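Local atomic coordinates of aminoglycoside phosphotransferase (Streptomyces rimosus, PDB entry 6FUC), a protein that probably transfers a phosphate group from ATP to the 3''-hydroxyl of streptomycin, consistent with a role in resistance to this aminoglycoside antibiotic. Residues Y41-P46 with A51-E56; T228-W233 with D258-Y263; L103-E108 with D200-A205; A55-V60 with L74-G79. All coordinates share one frame; numbering follows the deposited sequence.

Two of the four contacts, interactions 1 and 4, belong to the N-terminal lobe and fix helix 50-63 to the five-stranded sheet. Interaction 1 is buried and joins a salt bridge to apolar packing, whereas interaction 4, 6 Å away between centres, is a surface cation-pi contact with the outermost strand; the Trp76 ring reaches across to Leu53 and Glu54. Interactions 2 and 3 lie in the C-terminal lobe, both partly buried, and touch each other where Trp233 and Ala229 pack on Leu103 and Trp107. Interaction 2 joins two helices through charges and a water, while interaction 3 seats a hairpin turn on a helix through alanines, a carbonyl and another water.

Interaction 1: Y41-P46 with A51-E56; sequences YAKCVP and AALEAE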
loop_
_atom_site.group_PDB
_atom_site.type_symbol
_atom_site.label_atom_id
_atom_site.label_comp_id
_atom_site.label_asym_id
_atom_site.label_seq_id
_atom_site.Cartn_x
_atom_site.Cartn_y
_atom_site.Cartn_z
ATOM N N TYR A 41 15.283 -6.678 2.979
ATOM C CA TYR A 41 15.019 -5.554 2.126
ATOM C C TYR A 41 15.456 -4.283 2.817
ATOM O O TYR A 41 15.529 -4.219 4.049
ATOM C CB TYR A 41 13.545 -5.457 1.780
ATOM C CG TYR A 41 13.046 -6.330 0.676
ATOM C CD1 TYR A 41 12.786 -7.638 0.914
ATOM C CD2 TYR A 41 12.873 -5.817 -0.608
ATOM C CE1 TYR A 41 12.299 -8.471 -0.084
ATOM C CE2 TYR A 41 12.420 -6.652 -1.664
ATOM C CZ TYR A 41 12.119 -7.981 -1.349
ATOM O OH TYR A 41 11.583 -8.781 -2.335
ATOM N N ALA A 42 15.723 -3.245 2.023
ATOM C CA ALA A 42 16.038 -1.923 2.574
ATOM C C ALA A 42 15.339 -0.844 1.750
ATOM O O ALA A 42 15.395 -0.887 0.507
ATOM C CB ALA A 42 17.487 -1.638 2.666
ATOM N N LYS A 43 14.754 0.118 2.389
ATOM C CA LYS A 43 14.203 1.262 1.706
ATOM C C LYS A 43 14.949 2.456 2.171
ATOM O O LYS A 43 15.110 2.659 3.389
ATOM C CB LYS A 43 12.720 1.393 2.038
ATOM C CG LYS A 43 11.998 2.486 1.370
ATOM C CD LYS A 43 10.485 2.320 1.521
ATOM C CE LYS A 43 9.845 3.634 1.041
ATOM N NZ LYS A 43 8.369 3.519 1.256
ATOM N N CYS A 44 15.474 3.242 1.227
ATOM C CA CYS A 44 16.230 4.421 1.579
ATOM C C CYS A 44 15.639 5.647 0.966
ATOM O O CYS A 44 15.104 5.582 -0.167
ATOM C CB CYS A 44 17.676 4.318 1.105
ATOM S SG CYS A 44 18.603 2.914 1.779
ATOM N N VAL A 45 15.780 6.772 1.651
ATOM C CA VAL A 45 15.191 8.027 1.226
ATOM C C VAL A 45 16.157 9.159 1.484
ATOM O O VAL A 45 17.036 9.085 2.388
ATOM C CB VAL A 45 13.827 8.318 1.950
ATOM C CG1 VAL A 45 12.835 7.188 1.703
ATOM C CG2 VAL A 45 14.019 8.638 3.440
ATOM N N PRO A 46 16.021 10.234 0.714
ATOM C CA PRO A 46 16.869 11.360 0.988
ATOM C C PRO A 46 16.450 12.130 2.231
ATOM O O PRO A 46 15.431 11.864 2.836
ATOM C CB PRO A 46 16.758 12.222 -0.283
ATOM C CG PRO A 46 15.618 11.721 -1.029
ATOM C CD PRO A 46 15.246 10.374 -0.526
ATOM N N ALA A 51 11.201 11.801 7.564
ATOM C CA ALA A 51 10.051 11.651 8.467
ATOM C C ALA A 51 9.073 10.635 7.912
ATOM O O ALA A 51 8.508 9.885 8.698
ATOM C CB ALA A 51 9.384 12.996 8.689
ATOM N N ALA A 52 8.864 10.594 6.600
ATOM C CA ALA A 52 7.947 9.580 6.008
ATOM C C ALA A 52 8.515 8.178 6.207
ATOM O O ALA A 52 7.772 7.235 6.468
ATOM C CB ALA A 52 7.751 9.835 4.529
ATOM N N LEU A 53 9.860 8.029 6.120
ATOM C CA LEU A 53 10.428 6.664 6.303
ATOM C C LEU A 53 10.354 6.275 7.820
ATOM O O LEU A 53 10.120 5.124 8.118
ATOM C CB LEU A 53 11.812 6.605 5.747
ATOM C CG LEU A 53 12.347 5.197 5.573
ATOM C CD1 LEU A 53 11.583 4.387 4.542
ATOM C CD2 LEU A 53 13.854 5.210 5.321
ATOM N N GLU A 54 10.617 7.237 8.707
ATOM C CA GLU A 54 10.476 6.954 10.124
ATOM C C GLU A 54 9.035 6.529 10.444
ATOM O O GLU A 54 8.809 5.639 11.263
ATOM C CB GLU A 54 10.864 8.139 10.965
ATOM C CG GLU A 54 11.133 7.787 12.403
ATOM C CD GLU A 54 11.687 8.962 13.168
ATOM O OE1 GLU A 54 12.424 9.833 12.603
ATOM O OE2 GLU A 54 11.424 9.037 14.378
ATOM N N ALA A 55 8.095 7.218 9.816
ATOM C CA ALA A 55 6.664 6.849 9.919
ATOM C C ALA A 55 6.389 5.400 9.505
ATOM O O ALA A 55 5.629 4.687 10.169
ATOM C CB ALA A 55 5.793 7.833 9.100
ATOM N N GLU A 56 7.028 4.985 8.413
ATOM C CA GLU A 56 6.918 3.611 7.965
ATOM C C GLU A 56 7.549 2.653 8.968
ATOM O O GLU A 56 6.963 1.614 9.282
ATOM C CB GLU A 56 7.534 3.470 6.562
ATOM C CG GLU A 56 7.458 2.051 6.063
ATOM C CD GLU A 56 7.799 1.887 4.586
ATOM O OE1 GLU A 56 7.744 2.905 3.848
ATOM O OE2 GLU A 56 8.022 0.721 4.189
#
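A largely buried contact, a salt bridge beside apolar packing, ties strand 41-45, in the middle of the N-terminal five-stranded sheet, to helix 51-56, which runs nearly antiparallel to it (154°) at an axis distance of 8.9 Å. In one of the two conformers of Lys43, its NZ donates to Glu56 OE1 at 2.7 Å and takes the syn lone pair of that oxygen, on the side of OE2. The two side chains cross at about a right angle. In Lys43 the CG is anti to the backbone N (chi1 -177°) and the rest of the chain is extended, which carries the ammonium group from the strand to the helix.

Leu53, one turn before Glu56, lies alongside, its chain running opposite to that of Lys43. Its CD1 lies along the lysine methylenes that lead to the salt bridge, 3.7 Å from Lys43 CG, while CD2 rests 3.4 Å from Lys43 O. Further along the strand, Val45 CG2 meets Leu53 CB at 3.8 Å. Leu85 of the neighbouring strand 82-88 touches both Leu53 and Glu56, adding apolar cover to the same helix face.

A strand lysine paired with a helix glutamate in this position is the hallmark of the protein-kinase-like fold, where the equivalent lysine, held by the glutamate of helix C, typically binds the ATP phosphates.

Interaction 2: T228-W233 with D258-Y263; sequences TARETW and DRERFY
Arg230 and Glu260 face each other from two helices of the C-terminal lobe of this kinase-like fold, and they meet in a long, water-assisted salt bridge. The side chains come from opposite directions. Arg230 NH1 lies 3.6 Å from Glu260 OE2, which sits at the guanidinium edge, near its plane, although the carboxylate is turned 46° against that plane. A water completes the link through the other terminal nitrogen, NH2, and thereby bridges the same glutamate oxygen.

Further out, each charge has a stronger partner. Arg230 NH1 also pairs with Glu244, and Glu260 OE1 with Arg257, so the contact forms part of a wider charge network joining helix 219-233, helix 243-251 and the start of helix 257-266. In one of its two conformers the Arg230 chain bends at chi3 (-64°), swinging the guanidinium round toward helix 257-266. Glu260 is extended instead, with CG anti to the backbone N (chi1 -179°). Its side chain lies against Tyr219, Ala223 and Phe226 of helix 219-233, which contributes to its burial. In the guanidinium plane, the water accepts from Arg230 NH2 at 2.9 Å and donates to Glu260 OE2 at 2.7 Å.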
loop_
_atom_site.group_PDB
_atom_site.type_symbol
_atom_site.label_atom_id
_atom_site.label_comp_id
_atom_site.label_asym_id
_atom_site.label_seq_id
_atom_site.Cartn_x
_atom_site.Cartn_y
_atom_site.Cartn_z
ATOM N N THR A 228 -6.870 -3.671 -8.708
ATOM C CA THR A 228 -5.680 -4.397 -9.149
ATOM C C THR A 228 -5.979 -5.858 -9.434
ATOM O O THR A 228 -5.456 -6.443 -10.372
ATOM C CB THR A 228 -4.491 -4.165 -8.238
ATOM O OG1 THR A 228 -4.767 -4.594 -6.877
ATOM C CG2 THR A 228 -4.064 -2.737 -8.245
ATOM N N ALA A 229 -6.896 -6.456 -8.714
ATOM C CA ALA A 229 -7.290 -7.821 -9.066
ATOM C C ALA A 229 -8.052 -7.902 -10.385
ATOM O O ALA A 229 -7.915 -8.919 -11.052
ATOM C CB ALA A 229 -8.209 -8.365 -8.009
ATOM N N ARG A 230 -8.790 -6.875 -10.753
ATOM C CA ARG A 230 -9.476 -6.882 -12.043
ATOM C C ARG A 230 -8.499 -7.037 -13.185
ATOM O O ARG A 230 -8.828 -7.645 -14.192
ATOM C CB ARG A 230 -10.334 -5.609 -12.241
ATOM C CG ARG A 230 -11.662 -5.591 -11.488
ATOM C CD ARG A 230 -12.665 -4.457 -11.762
ATOM N NE ARG A 230 -12.256 -3.090 -11.417
ATOM C CZ ARG A 230 -12.467 -2.494 -10.230
ATOM N NH1 ARG A 230 -13.033 -3.166 -9.223
ATOM N NH2 ARG A 230 -12.090 -1.227 -10.023
ATOM N N GLU A 231 -7.262 -6.558 -13.015
ATOM C CA GLU A 231 -6.256 -6.785 -14.041
ATOM C C GLU A 231 -5.930 -8.254 -14.219
ATOM O O GLU A 231 -5.733 -8.741 -15.333
ATOM C CB GLU A 231 -4.983 -5.972 -13.821
ATOM C CG GLU A 231 -5.340 -4.477 -13.734
ATOM N N THR A 232 -5.897 -8.999 -13.142
ATOM C CA THR A 232 -5.685 -10.435 -13.235
ATOM C C THR A 232 -6.875 -11.172 -13.812
ATOM O O THR A 232 -6.676 -12.145 -14.585
ATOM C CB THR A 232 -5.257 -10.947 -11.854
ATOM O OG1 THR A 232 -4.047 -10.298 -11.532
ATOM C CG2 THR A 232 -5.089 -12.455 -11.838
ATOM N N TRP A 233 -8.093 -10.790 -13.437
ATOM C CA TRP A 233 -9.209 -11.561 -13.977
ATOM C C TRP A 233 -9.290 -11.409 -15.511
ATOM O O TRP A 233 -9.787 -12.338 -16.192
ATOM C CB TRP A 233 -10.470 -11.089 -13.382
ATOM C CG TRP A 233 -10.540 -10.962 -11.862
ATOM C CD1 TRP A 233 -11.127 -9.900 -11.164
ATOM C CD2 TRP A 233 -9.999 -11.834 -10.874
ATOM N NE1 TRP A 233 -11.054 -10.154 -9.814
ATOM C CE2 TRP A 233 -10.317 -11.284 -9.595
ATOM C CE3 TRP A 233 -9.258 -13.001 -10.928
ATOM C CZ2 TRP A 233 -9.988 -11.903 -8.416
ATOM C CZ3 TRP A 233 -8.926 -13.618 -9.732
ATOM C CH2 TRP A 233 -9.303 -13.073 -8.488
ATOM N N ASP A 258 -20.132 3.873 -5.278
ATOM C CA ASP A 258 -19.707 5.251 -5.321
ATOM C C ASP A 258 -18.593 5.506 -4.334
ATOM O O ASP A 258 -17.677 6.239 -4.598
ATOM C CB ASP A 258 -20.892 6.216 -5.038
ATOM C CG ASP A 258 -21.941 6.190 -6.089
ATOM O OD1 ASP A 258 -21.745 5.666 -7.208
ATOM O OD2 ASP A 258 -23.029 6.718 -5.767
ATOM N N ARG A 259 -18.720 4.944 -3.137
ATOM C CA ARG A 259 -17.706 5.119 -2.136
ATOM C C ARG A 259 -16.361 4.453 -2.632
ATOM O O ARG A 259 -15.301 4.996 -2.498
ATOM C CB ARG A 259 -18.209 4.523 -0.838
ATOM C CG ARG A 259 -17.024 4.714 0.108
ATOM C CD ARG A 259 -17.458 4.827 1.545
ATOM N NE ARG A 259 -18.556 3.895 1.775
ATOM C CZ ARG A 259 -18.788 3.260 2.907
ATOM N NH1 ARG A 259 -19.864 2.492 2.973
ATOM N NH2 ARG A 259 -17.971 3.353 3.958
ATOM N N GLU A 260 -16.457 3.224 -3.168
ATOM C CA GLU A 260 -15.306 2.532 -3.711
ATOM C C GLU A 260 -14.599 3.384 -4.785
ATOM O O GLU A 260 -13.386 3.536 -4.802
ATOM C CB GLU A 260 -15.725 1.197 -4.246
ATOM C CG GLU A 260 -14.592 0.358 -4.833
ATOM C CD GLU A 260 -15.043 -0.863 -5.592
ATOM O OE1 GLU A 260 -16.207 -1.303 -5.465
ATOM O OE2 GLU A 260 -14.257 -1.435 -6.366
ATOM N N ARG A 261 -15.422 3.877 -5.719
ATOM C CA ARG A 261 -14.874 4.646 -6.834
ATOM C C ARG A 261 -14.197 5.935 -6.369
ATOM O O ARG A 261 -13.228 6.380 -6.963
ATOM C CB ARG A 261 -15.995 4.890 -7.870
ATOM C CG ARG A 261 -16.170 3.819 -8.925
ATOM C CD ARG A 261 -17.226 4.243 -9.961
ATOM N NE ARG A 261 -16.875 5.548 -10.533
ATOM C CZ ARG A 261 -17.498 6.699 -10.282
ATOM N NH1 ARG A 261 -18.548 6.731 -9.466
ATOM N NH2 ARG A 261 -17.069 7.820 -10.862
ATOM N N PHE A 262 -14.771 6.575 -5.328
ATOM C CA PHE A 262 -14.168 7.778 -4.792
ATOM C C PHE A 262 -12.715 7.453 -4.385
ATOM O O PHE A 262 -11.804 8.218 -4.697
ATOM C CB PHE A 262 -14.986 8.262 -3.597
ATOM C CG PHE A 262 -14.433 9.444 -2.875
ATOM C CD1 PHE A 262 -14.697 10.735 -3.257
ATOM C CD2 PHE A 262 -13.565 9.258 -1.818
ATOM C CE1 PHE A 262 -14.140 11.820 -2.576
ATOM C CE2 PHE A 262 -13.001 10.333 -1.148
ATOM C CZ PHE A 262 -13.320 11.604 -1.519
ATOM N N TYR A 263 -12.518 6.382 -3.609
ATOM C CA TYR A 263 -11.141 6.058 -3.189
ATOM C C TYR A 263 -10.256 5.606 -4.336
ATOM O O TYR A 263 -9.060 5.926 -4.342
ATOM C CB TYR A 263 -11.174 5.028 -2.027
ATOM C CG TYR A 263 -11.605 5.682 -0.757
ATOM C CD1 TYR A 263 -10.723 6.503 -0.049
ATOM C CD2 TYR A 263 -12.901 5.571 -0.265
ATOM C CE1 TYR A 263 -11.128 7.190 1.084
ATOM C CE2 TYR A 263 -13.301 6.238 0.885
ATOM C CZ TYR A 263 -12.448 7.063 1.548
ATOM O OH TYR A 263 -12.780 7.769 2.658
HETATM O O HOH W 1 -12.032 -0.276 -7.325
#

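Interaction 3: L103-E108 with D200-A205; sequences LRAAWE and DTLDVA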
loop_
_atom_site.group_PDB
_atom_site.type_symbol
_atom_site.label_atom_id
_atom_site.label_comp_id
_atom_site.label_asym_id
_atom_site.label_seq_id
_atom_site.Cartn_x
_atom_site.Cartn_y
_atom_site.Cartn_z
ATOM N N LEU A 103 -4.690 -16.579 -7.966
ATOM C CA LEU A 103 -5.354 -15.498 -7.207
ATOM C C LEU A 103 -6.676 -15.935 -6.761
ATOM O O LEU A 103 -7.140 -15.600 -5.648
ATOM C CB LEU A 103 -5.399 -14.202 -8.050
ATOM C CG LEU A 103 -5.838 -12.961 -7.306
ATOM C CD1 LEU A 103 -4.861 -12.610 -6.176
ATOM C CD2 LEU A 103 -5.988 -11.769 -8.224
ATOM N N ARG A 104 -7.394 -16.698 -7.623
ATOM C CA ARG A 104 -8.602 -17.254 -7.156
ATOM C C ARG A 104 -8.468 -18.169 -5.971
ATOM O O ARG A 104 -9.226 -18.118 -5.008
ATOM C CB ARG A 104 -9.326 -17.998 -8.323
ATOM C CG ARG A 104 -10.581 -18.697 -7.946
ATOM C CD ARG A 104 -11.607 -17.724 -7.544
ATOM N NE ARG A 104 -12.888 -18.344 -7.250
ATOM C CZ ARG A 104 -13.772 -18.671 -8.136
ATOM N NH1 ARG A 104 -13.594 -18.460 -9.432
ATOM N NH2 ARG A 104 -14.955 -19.142 -7.751
ATOM N N ALA A 105 -7.419 -18.992 -5.944
ATOM C CA ALA A 105 -7.180 -19.821 -4.769
ATOM C C ALA A 105 -6.941 -18.985 -3.490
ATOM O O ALA A 105 -7.207 -19.456 -2.408
ATOM C CB ALA A 105 -5.947 -20.741 -4.965
ATOM N N ALA A 106 -6.341 -17.838 -3.640
ATOM C CA ALA A 106 -6.012 -16.955 -2.528
ATOM C C ALA A 106 -7.132 -15.971 -2.191
ATOM O O ALA A 106 -7.002 -15.209 -1.233
ATOM C CB ALA A 106 -4.770 -16.172 -2.869
ATOM N N TRP A 107 -8.237 -15.962 -2.950
ATOM C CA TRP A 107 -9.195 -14.861 -2.858
ATOM C C TRP A 107 -9.903 -14.811 -1.496
ATOM O O TRP A 107 -9.915 -13.778 -0.794
ATOM C CB TRP A 107 -10.158 -14.948 -4.000
ATOM C CG TRP A 107 -11.016 -13.714 -4.290
ATOM C CD1 TRP A 107 -12.367 -13.690 -4.377
ATOM C CD2 TRP A 107 -10.566 -12.419 -4.622
ATOM N NE1 TRP A 107 -12.789 -12.451 -4.740
ATOM C CE2 TRP A 107 -11.717 -11.631 -4.891
ATOM C CE3 TRP A 107 -9.327 -11.820 -4.689
ATOM C CZ2 TRP A 107 -11.653 -10.306 -5.236
ATOM C CZ3 TRP A 107 -9.251 -10.458 -5.040
ATOM C CH2 TRP A 107 -10.434 -9.719 -5.305
ATOM N N GLU A 108 -10.447 -15.936 -1.075
ATOM C CA GLU A 108 -11.043 -15.999 0.293
ATOM C C GLU A 108 -9.989 -15.855 1.407
ATOM O O GLU A 108 -10.222 -15.136 2.391
ATOM C CB GLU A 108 -11.960 -17.220 0.521
ATOM C CG GLU A 108 -13.190 -17.168 -0.326
ATOM C CD GLU A 108 -14.051 -18.403 -0.186
ATOM O OE1 GLU A 108 -13.590 -19.446 0.309
ATOM O OE2 GLU A 108 -15.232 -18.261 -0.560
ATOM N N ASP A 200 2.818 -22.455 -1.647
ATOM C CA ASP A 200 2.313 -23.822 -1.542
ATOM C C ASP A 200 0.866 -23.879 -1.133
ATOM O O ASP A 200 0.078 -24.655 -1.714
ATOM C CB ASP A 200 3.216 -24.639 -0.621
ATOM C CG ASP A 200 4.550 -24.815 -1.250
ATOM O OD1 ASP A 200 4.623 -25.411 -2.377
ATOM O OD2 ASP A 200 5.556 -24.338 -0.706
ATOM N N THR A 201 0.451 -23.127 -0.098
ATOM C CA THR A 201 -0.940 -23.164 0.317
ATOM C C THR A 201 -1.814 -22.168 -0.379
ATOM O O THR A 201 -3.032 -22.318 -0.385
ATOM C CB THR A 201 -1.067 -22.893 1.816
ATOM O OG1 THR A 201 -0.540 -21.585 2.031
ATOM C CG2 THR A 201 -0.294 -23.920 2.617
ATOM N N LEU A 202 -1.213 -21.090 -0.899
ATOM C CA LEU A 202 -1.961 -19.921 -1.457
ATOM C C LEU A 202 -2.770 -19.147 -0.435
ATOM O O LEU A 202 -3.644 -18.372 -0.763
ATOM C CB LEU A 202 -2.698 -20.246 -2.749
ATOM C CG LEU A 202 -1.844 -20.252 -4.003
ATOM C CD1 LEU A 202 -1.258 -18.868 -4.292
ATOM C CD2 LEU A 202 -0.739 -21.299 -4.010
ATOM N N ASP A 203 -2.443 -19.360 0.843
ATOM C CA ASP A 203 -2.862 -18.449 1.873
ATOM C C ASP A 203 -2.011 -17.184 1.851
ATOM O O ASP A 203 -1.014 -17.118 1.156
ATOM C CB ASP A 203 -2.847 -19.142 3.252
ATOM C CG ASP A 203 -3.710 -18.563 4.289
ATOM O OD1 ASP A 203 -4.260 -17.463 4.178
ATOM O OD2 ASP A 203 -3.873 -19.269 5.364
ATOM N N VAL A 204 -2.392 -16.175 2.633
ATOM C CA VAL A 204 -1.596 -14.973 2.779
ATOM C C VAL A 204 -0.407 -15.226 3.701
ATOM O O VAL A 204 -0.585 -15.664 4.850
ATOM C CB VAL A 204 -2.482 -13.818 3.288
ATOM C CG1 VAL A 204 -1.684 -12.612 3.599
ATOM C CG2 VAL A 204 -3.507 -13.460 2.220
ATOM N N ALA A 205 0.774 -14.959 3.227
ATOM C CA ALA A 205 1.999 -15.005 4.023
ATOM C C ALA A 205 2.195 -13.738 4.825
ATOM O O ALA A 205 2.698 -13.800 5.971
ATOM C CB ALA A 205 3.222 -15.243 3.139
HETATM O O HOH W 2 -5.556 -21.131 -0.566
#
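Helix 103-108 passes close beside the turn 200-203 and the first residues of strand 204-205, with the CA atoms of Ala106 and Leu202 only 5.1 Å apart. Leu202 adopts a left-handed backbone conformation (phi 65°, psi 17°), which turns the chain and directs its carbonyl at the helix. Leu202 O lies 3.2 Å from Ala106 CB and 3.3 Å from Ala106 CA, the latter a CA-H...O contact. The carbonyl thus rests against the backbone and methyl group of Ala106.

Apolar contact is slight: Ala105 CB touches Leu202 CB at 4.0 Å, so the leucine meets the helix with the root of its side chain. A water adds a polar link nearby. It donates to Ala105 O at 3.0 Å and to Thr201 O at 2.8 Å, satisfying two backbone carbonyls from opposite sides of the interface.

The turn is stiffened from within. Thr201 OG1 accepts from Asp203 N at 3.2 Å along a nearly straight bond (165°), forming an ST turn around Leu202, and Asp203 OD1 receives Val204 N at 2.7 Å. Asp198 accepts from the backbone N of Asp200 and of Thr201, adding further restraint. Leu197 of strand 195-197 touches both Ala106 and Leu202, while Val204 packs on Ile110 and Ala113 one to two turns further along the helix.

Strands 195-197 and 204-207 thus form a beta hairpin laid on helix 100-117. In the kinase-like fold such a hairpin lies between the catalytic loop and the DFG-like metal-binding segment.

Interaction 4: A55-V60 with L74-G79; sequences AERDRV and LDWRVG
The guanidinium of Arg57 stands almost upright over the indole of Trp76, the two planes being 71° apart. This is a cation-pi contact made end-on: Arg57 CZ lies 4.5 Å from the centroid of the five-membered ring, just 2° off the ring normal. NH1 leads the approach, reaching 3.3 Å from Trp76 CD1. The indole NE1 is also near NH1, but both are donors and the group is held over the ring face instead. Lower in the chain, Arg57 CD rests 3.8 Å from Trp76 CD2, so a methylene and the charged end share the indole.

The contact sits on the surface of the N-terminal lobe, where helix 50-63 meets the outermost strand, 73-79, of the antiparallel sheet. A classic beta bulge, in which Leu74 and Asp75 both face Leu86, immediately precedes Trp76. The ring also leans on Leu53 and Glu54 of the helix.

A bend at chi3 (70°) turns the arginine back alongside its own helix, where Asp58 OD1 fixes its rotation. That one oxygen is gripped side-on, by Arg57 NE at 3.0 Å and Arg57 NH2 at 2.8 Å, leaving NH1 directed at the tryptophan.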
loop_
_atom_site.group_PDB
_atom_site.type_symbol
_atom_site.label_atom_id
_atom_site.label_comp_id
_atom_site.label_asym_id
_atom_site.label_seq_id
_atom_site.Cartn_x
_atom_site.Cartn_y
_atom_site.Cartn_z
ATOM N N ALA A 55 8.095 7.218 9.816
ATOM C CA ALA A 55 6.664 6.849 9.919
ATOM C C ALA A 55 6.389 5.400 9.505
ATOM O O ALA A 55 5.629 4.687 10.169
ATOM C CB ALA A 55 5.793 7.833 9.100
ATOM N N GLU A 56 7.028 4.985 8.413
ATOM C CA GLU A 56 6.918 3.611 7.965
ATOM C C GLU A 56 7.549 2.653 8.968
ATOM O O GLU A 56 6.963 1.614 9.282
ATOM C CB GLU A 56 7.534 3.470 6.562
ATOM C CG GLU A 56 7.458 2.051 6.063
ATOM C CD GLU A 56 7.799 1.887 4.586
ATOM O OE1 GLU A 56 7.744 2.905 3.848
ATOM O OE2 GLU A 56 8.022 0.721 4.189
ATOM N N ARG A 57 8.752 2.971 9.450
ATOM C CA ARG A 57 9.400 2.167 10.458
ATOM C C ARG A 57 8.460 1.890 11.602
ATOM O O ARG A 57 8.321 0.772 12.086
ATOM C CB ARG A 57 10.678 2.889 10.935
ATOM C CG ARG A 57 11.393 2.139 12.027
ATOM C CD ARG A 57 12.369 2.995 12.803
ATOM N NE ARG A 57 11.612 3.943 13.613
ATOM C CZ ARG A 57 12.142 4.846 14.360
ATOM N NH1 ARG A 57 13.437 5.096 14.221
ATOM N NH2 ARG A 57 11.345 5.614 15.112
ATOM N N ASP A 58 7.866 2.983 12.116
ATOM C CA ASP A 58 6.994 2.872 13.266
ATOM C C ASP A 58 5.764 1.995 13.003
ATOM O O ASP A 58 5.325 1.244 13.880
ATOM C CB ASP A 58 6.594 4.260 13.747
ATOM C CG ASP A 58 7.730 5.101 14.275
ATOM O OD1 ASP A 58 8.825 4.555 14.611
ATOM O OD2 ASP A 58 7.522 6.331 14.394
ATOM N N ARG A 59 5.220 2.101 11.793
ATOM C CA ARG A 59 4.077 1.268 11.398
ATOM C C ARG A 59 4.457 -0.205 11.364
ATOM O O ARG A 59 3.723 -1.066 11.853
ATOM C CB ARG A 59 3.558 1.749 10.076
ATOM C CG ARG A 59 2.724 3.029 10.237
ATOM C CD ARG A 59 2.614 3.800 8.936
ATOM N NE ARG A 59 1.602 4.853 8.983
ATOM C CZ ARG A 59 1.846 6.018 9.543
ATOM N NH1 ARG A 59 3.009 6.317 10.111
ATOM N NH2 ARG A 59 0.843 6.903 9.640
ATOM N N VAL A 60 5.619 -0.524 10.781
ATOM C CA VAL A 60 6.037 -1.928 10.682
ATOM C C VAL A 60 6.255 -2.477 12.094
ATOM O O VAL A 60 5.795 -3.577 12.445
ATOM C CB VAL A 60 7.334 -2.048 9.856
ATOM C CG1 VAL A 60 7.861 -3.471 9.874
ATOM C CG2 VAL A 60 7.130 -1.558 8.415
ATOM N N LEU A 74 14.641 -4.641 10.997
ATOM C CA LEU A 74 15.951 -5.185 11.361
ATOM C C LEU A 74 16.920 -4.084 11.730
ATOM O O LEU A 74 17.818 -4.338 12.533
ATOM C CB LEU A 74 16.489 -6.025 10.193
ATOM C CG LEU A 74 15.611 -7.251 9.841
ATOM C CD1 LEU A 74 16.150 -7.984 8.655
ATOM C CD2 LEU A 74 15.457 -8.181 11.021
ATOM N N ASP A 75 16.831 -2.911 11.104
ATOM C CA ASP A 75 17.714 -1.799 11.489
ATOM C C ASP A 75 17.109 -0.500 10.945
ATOM O O ASP A 75 16.282 -0.504 10.037
ATOM C CB ASP A 75 19.149 -2.001 11.042
ATOM C CG ASP A 75 20.192 -1.285 11.928
ATOM O OD1 ASP A 75 19.801 -0.596 12.903
ATOM O OD2 ASP A 75 21.398 -1.413 11.582
ATOM N N TRP A 76 17.620 0.593 11.497
ATOM C CA TRP A 76 17.266 1.953 11.131
ATOM C C TRP A 76 18.544 2.775 11.155
ATOM O O TRP A 76 19.220 2.748 12.190
ATOM C CB TRP A 76 16.238 2.517 12.159
ATOM C CG TRP A 76 16.036 3.998 12.023
ATOM C CD1 TRP A 76 16.448 4.971 12.873
ATOM C CD2 TRP A 76 15.294 4.656 10.985
ATOM N NE1 TRP A 76 16.048 6.199 12.417
ATOM C CE2 TRP A 76 15.364 6.030 11.244
ATOM C CE3 TRP A 76 14.565 4.224 9.846
ATOM C CZ2 TRP A 76 14.689 6.959 10.455
ATOM C CZ3 TRP A 76 13.949 5.149 9.076
ATOM C CH2 TRP A 76 14.023 6.483 9.372
ATOM N N ARG A 77 18.890 3.380 10.042
ATOM C CA ARG A 77 20.200 4.001 9.866
ATOM C C ARG A 77 20.001 5.385 9.293
ATOM O O ARG A 77 19.196 5.554 8.359
ATOM C CB ARG A 77 21.049 3.137 8.938
ATOM C CG ARG A 77 21.313 1.763 9.505
ATOM C CD ARG A 77 22.255 0.952 8.648
ATOM N NE ARG A 77 22.385 -0.381 9.196
ATOM C CZ ARG A 77 23.017 -1.376 8.626
ATOM N NH1 ARG A 77 23.677 -1.190 7.484
ATOM N NH2 ARG A 77 23.012 -2.541 9.179
ATOM N N VAL A 78 20.740 6.362 9.830
ATOM C CA VAL A 78 20.559 7.725 9.400
ATOM C C VAL A 78 21.911 8.371 9.185
ATOM O O VAL A 78 22.911 8.061 9.839
ATOM C CB VAL A 78 19.777 8.578 10.413
ATOM C CG1 VAL A 78 18.423 7.985 10.594
ATOM C CG2 VAL A 78 20.459 8.713 11.767
ATOM N N GLY A 79 21.996 9.282 8.215
ATOM C CA GLY A 79 23.154 10.139 8.058
ATOM C C GLY A 79 22.767 11.408 7.350
ATOM O O GLY A 79 21.610 11.669 7.137
#